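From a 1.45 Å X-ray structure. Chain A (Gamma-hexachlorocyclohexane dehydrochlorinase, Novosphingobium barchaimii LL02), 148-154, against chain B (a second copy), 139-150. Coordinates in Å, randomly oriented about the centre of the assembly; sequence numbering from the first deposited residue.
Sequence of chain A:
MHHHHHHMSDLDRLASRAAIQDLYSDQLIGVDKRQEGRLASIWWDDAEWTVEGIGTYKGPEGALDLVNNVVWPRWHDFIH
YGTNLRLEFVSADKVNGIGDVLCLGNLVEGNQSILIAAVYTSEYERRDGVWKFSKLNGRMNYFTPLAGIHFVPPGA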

# COMPACT_ATOMS: atom_id res chain seq x y z
N GLY A 148 -6.37 -10.74 -23.29
CA GLY A 148 -5.25 -10.26 -24.08
C GLY A 148 -4.02 -9.90 -23.27
O GLY A 148 -3.02 -9.46 -23.83
N ILE A 149 -4.10 -10.08 -21.95
CA ILE A 149 -3.00 -9.75 -21.06
C ILE A 149 -2.56 -10.98 -20.28
O ILE A 149 -3.38 -11.65 -19.66
CB ILE A 149 -3.38 -8.63 -20.07
CG1 ILE A 149 -3.63 -7.32 -20.83
CG2 ILE A 149 -2.30 -8.44 -19.00
CD1 ILE A 149 -4.23 -6.23 -19.98
N HIS A 150 -1.26 -11.26 -20.32
CA HIS A 150 -0.69 -12.36 -19.54
C HIS A 150 0.53 -11.87 -18.79
O HIS A 150 1.49 -11.37 -19.39
CB HIS A 150 -0.33 -13.54 -20.45
CG HIS A 150 -1.53 -14.20 -21.06
ND1 HIS A 150 -2.27 -15.16 -20.41
CD2 HIS A 150 -2.11 -14.03 -22.27
CE1 HIS A 150 -3.26 -15.55 -21.19
NE2 HIS A 150 -3.19 -14.88 -22.32
N PHE A 151 0.50 -12.01 -17.46
CA PHE A 151 1.62 -11.57 -16.64
C PHE A 151 2.80 -12.51 -16.83
O PHE A 151 2.72 -13.70 -16.52
CB PHE A 151 1.23 -11.49 -15.15
CG PHE A 151 0.09 -10.55 -14.87
CD1 PHE A 151 0.18 -9.21 -15.24
CD2 PHE A 151 -1.06 -10.99 -14.24
CE1 PHE A 151 -0.87 -8.34 -14.99
CE2 PHE A 151 -2.11 -10.13 -13.98
CZ PHE A 151 -2.02 -8.80 -14.35
N VAL A 152 3.90 -11.97 -17.35
CA VAL A 152 5.09 -12.74 -17.65
C VAL A 152 6.35 -12.12 -17.05
O VAL A 152 6.41 -10.91 -16.84
CB VAL A 152 5.28 -12.87 -19.19
CG1 VAL A 152 4.18 -13.74 -19.79
CG2 VAL A 152 5.28 -11.50 -19.84
N PRO A 153 7.38 -12.94 -16.77
CA PRO A 153 8.67 -12.42 -16.28
C PRO A 153 9.45 -11.69 -17.37
O PRO A 153 9.10 -11.82 -18.55
CB PRO A 153 9.39 -13.70 -15.83
CG PRO A 153 8.82 -14.77 -16.69
CD PRO A 153 7.38 -14.41 -16.89
N PRO A 154 10.49 -10.92 -16.99
CA PRO A 154 11.34 -10.26 -17.98
C PRO A 154 12.01 -11.27 -18.91
O PRO A 154 12.26 -12.37 -18.43
CB PRO A 154 12.40 -9.55 -17.13
CG PRO A 154 11.76 -9.36 -15.81
CD PRO A 154 10.86 -10.55 -15.61
N ARG B 139 14.24 -6.87 -7.84
CA ARG B 139 14.00 -7.98 -8.76
C ARG B 139 12.58 -7.92 -9.34
O ARG B 139 11.60 -7.77 -8.60
CB ARG B 139 14.23 -9.32 -8.04
CG ARG B 139 13.69 -10.53 -8.79
CD ARG B 139 14.28 -11.82 -8.25
NE ARG B 139 14.71 -11.67 -6.86
CZ ARG B 139 13.95 -11.97 -5.81
NH1 ARG B 139 12.72 -12.45 -5.98
NH2 ARG B 139 14.42 -11.80 -4.58
N MET B 140 12.47 -8.03 -10.66
CA MET B 140 11.16 -7.98 -11.32
C MET B 140 10.63 -9.38 -11.58
O MET B 140 11.26 -10.17 -12.30
CB MET B 140 11.25 -7.20 -12.63
CG MET B 140 11.70 -5.76 -12.45
SD MET B 140 11.81 -4.85 -14.00
CE MET B 140 12.30 -3.23 -13.43
N ASN B 141 9.47 -9.69 -11.00
CA ASN B 141 8.80 -10.96 -11.24
C ASN B 141 7.84 -10.91 -12.44
O ASN B 141 7.75 -11.89 -13.19
CB ASN B 141 8.04 -11.41 -9.99
CG ASN B 141 8.97 -11.75 -8.85
OD1 ASN B 141 10.02 -12.36 -9.05
ND2 ASN B 141 8.59 -11.37 -7.63
N TYR B 142 7.14 -9.79 -12.61
CA TYR B 142 6.37 -9.52 -13.83
C TYR B 142 6.93 -8.29 -14.54
O TYR B 142 7.16 -7.26 -13.90
CB TYR B 142 4.88 -9.24 -13.55
CG TYR B 142 4.03 -10.31 -12.91
CD1 TYR B 142 4.35 -11.66 -13.02
CD2 TYR B 142 2.85 -9.96 -12.24
CE1 TYR B 142 3.54 -12.62 -12.45
CE2 TYR B 142 2.05 -10.91 -11.67
CZ TYR B 142 2.39 -12.25 -11.77
OH TYR B 142 1.59 -13.22 -11.21
N PHE B 143 7.13 -8.38 -15.84
CA PHE B 143 7.38 -7.22 -16.69
C PHE B 143 6.46 -7.40 -17.88
O PHE B 143 6.77 -8.16 -18.80
CB PHE B 143 8.86 -7.12 -17.12
CG PHE B 143 9.19 -5.86 -17.89
CD1 PHE B 143 8.93 -5.78 -19.25
CD2 PHE B 143 9.76 -4.77 -17.25
CE1 PHE B 143 9.24 -4.62 -19.96
CE2 PHE B 143 10.07 -3.61 -17.96
CZ PHE B 143 9.80 -3.54 -19.31
N THR B 144 5.32 -6.72 -17.86
CA THR B 144 4.22 -7.08 -18.74
C THR B 144 3.77 -5.91 -19.60
O THR B 144 3.16 -4.97 -19.11
CB THR B 144 3.02 -7.60 -17.92
OG1 THR B 144 3.45 -8.69 -17.09
CG2 THR B 144 1.91 -8.10 -18.82
N PRO B 145 4.08 -5.97 -20.91
CA PRO B 145 3.52 -4.96 -21.81
C PRO B 145 2.00 -5.09 -21.86
O PRO B 145 1.46 -6.20 -21.83
CB PRO B 145 4.16 -5.29 -23.16
CG PRO B 145 4.57 -6.72 -23.05
CD PRO B 145 4.93 -6.94 -21.61
N LEU B 146 1.30 -3.96 -21.91
CA LEU B 146 -0.15 -3.97 -21.86
C LEU B 146 -0.75 -3.60 -23.21
O LEU B 146 -0.97 -2.43 -23.50
CB LEU B 146 -0.65 -3.00 -20.79
CG LEU B 146 -0.15 -3.23 -19.36
CD1 LEU B 146 -0.54 -2.05 -18.48
CD2 LEU B 146 -0.68 -4.54 -18.78
N ALA B 147 -1.00 -4.61 -24.04
CA ALA B 147 -1.51 -4.39 -25.39
C ALA B 147 -2.83 -3.63 -25.39
O ALA B 147 -3.78 -4.02 -24.72
CB ALA B 147 -1.67 -5.71 -26.12
N GLY B 148 -2.87 -2.54 -26.15
CA GLY B 148 -4.10 -1.79 -26.32
C GLY B 148 -4.39 -0.79 -25.21
O GLY B 148 -5.41 -0.11 -25.24
N ILE B 149 -3.48 -0.70 -24.25
CA ILE B 149 -3.65 0.21 -23.12
C ILE B 149 -2.49 1.18 -23.04
O ILE B 149 -1.32 0.77 -23.06
CB ILE B 149 -3.75 -0.57 -21.78
CG1 ILE B 149 -5.04 -1.40 -21.75
CG2 ILE B 149 -3.71 0.40 -20.58
CD1 ILE B 149 -5.12 -2.36 -20.59
N HIS B 150 -2.80 2.47 -22.96
CA HIS B 150 -1.79 3.50 -22.79
C HIS B 150 -2.19 4.44 -21.67
O HIS B 150 -3.27 5.05 -21.71
CB HIS B 150 -1.58 4.28 -24.10
CG HIS B 150 -0.98 3.46 -25.19
ND1 HIS B 150 0.37 3.25 -25.31
CD2 HIS B 150 -1.56 2.77 -26.21
CE1 HIS B 150 0.60 2.47 -26.36
NE2 HIS B 150 -0.55 2.17 -26.92
O HOH W 1 0.50 -8.88 -21.83
O HOH W 2 8.55 -9.84 -20.25

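Chain A crosses this contact as an extended segment without regular secondary structure, and chain B meets it with the end of one strand, a corner, a second strand and a turn. The register runs antiparallel: Pro A153 lies nearest Tyr B142, Phe A151 nearest Thr B144, and Ile A149 nearest Leu B146. Together the stretches bury 590 Å².

Arg B139 stays out of reach, so the contact begins at Met B140. Its CA-to-CB bond points toward chain A, but the end of the side chain leads away, and the useful part is the base: CB lies 3.9 Å from Pro A154 CG. Asn B141, at the corner of the chain, turns its side chain away and offers backbone instead. Its O receives a CA-H...O contact from Pro A153 CA at 3.3 Å, a fitting arrangement beside a proline, which has no N-H to give.

Tyr B142 supplies a surface to pack on. Phe A151 CB sits over one face of its ring, 3.4 Å from the centroid and only 4° off the normal, so a methylene rather than the phenyl ring covers the tyrosine. The two rings are nearly parallel, with planes at 11°, but slid apart, their centroids 5.0 Å from each other, and they barely overlap. Both residues are buried; the tyrosine keeps its hydroxyl satisfied by a hydrogen bond elsewhere in the structure.

At Phe B143 the backbone provides the strongest direct polar link, N donating to Val A152 O at 2.8 Å with an angle of 159°. The same carbonyl oxygen also receives the CA-H...O contact of Tyr B142 CA, at 3.3 Å. Val A152 takes part through its backbone, and its CA-to-CB bond points away; the residue stays exposed in the assembly. Phe B143 O has no direct donor here; a water donates to it at 2.8 Å and to Pro A153 O at 2.7 Å, joining two acceptors that could not bond each other. Phe B143 CB packs 3.9 Å from Pro A154 CG, so this one proline, rigid and apolar, touches the bases of two chain B side chains.

Thr B144 points toward chain A and is buried, and it suits the place by being small and two-natured. Its OG1 accepts a weak hydrogen bond from Val A152 N at 3.3 Å and lies at the edge of the Phe A151 ring, near its plane, while its CG2 lies 4.2 Å from Ile A149 CG2. Pro B145 contributes through its carbonyl: a water donates to Pro B145 O at 2.8 Å and weakly accepts from His A150 N at 3.3 Å.

The far end is hydrophobic. Ile A149 CD1 reaches Leu B146 CD2 at 4.1 Å and Ile B149 CD1 at 4.0 Å, forming a buried aliphatic cluster. A type II turn from Leu B146 to Ile B149, closed by Ile B149 N donating to Leu B146 O at 3.1 Å, brings both partners together; Gly B148 suits its positive phi.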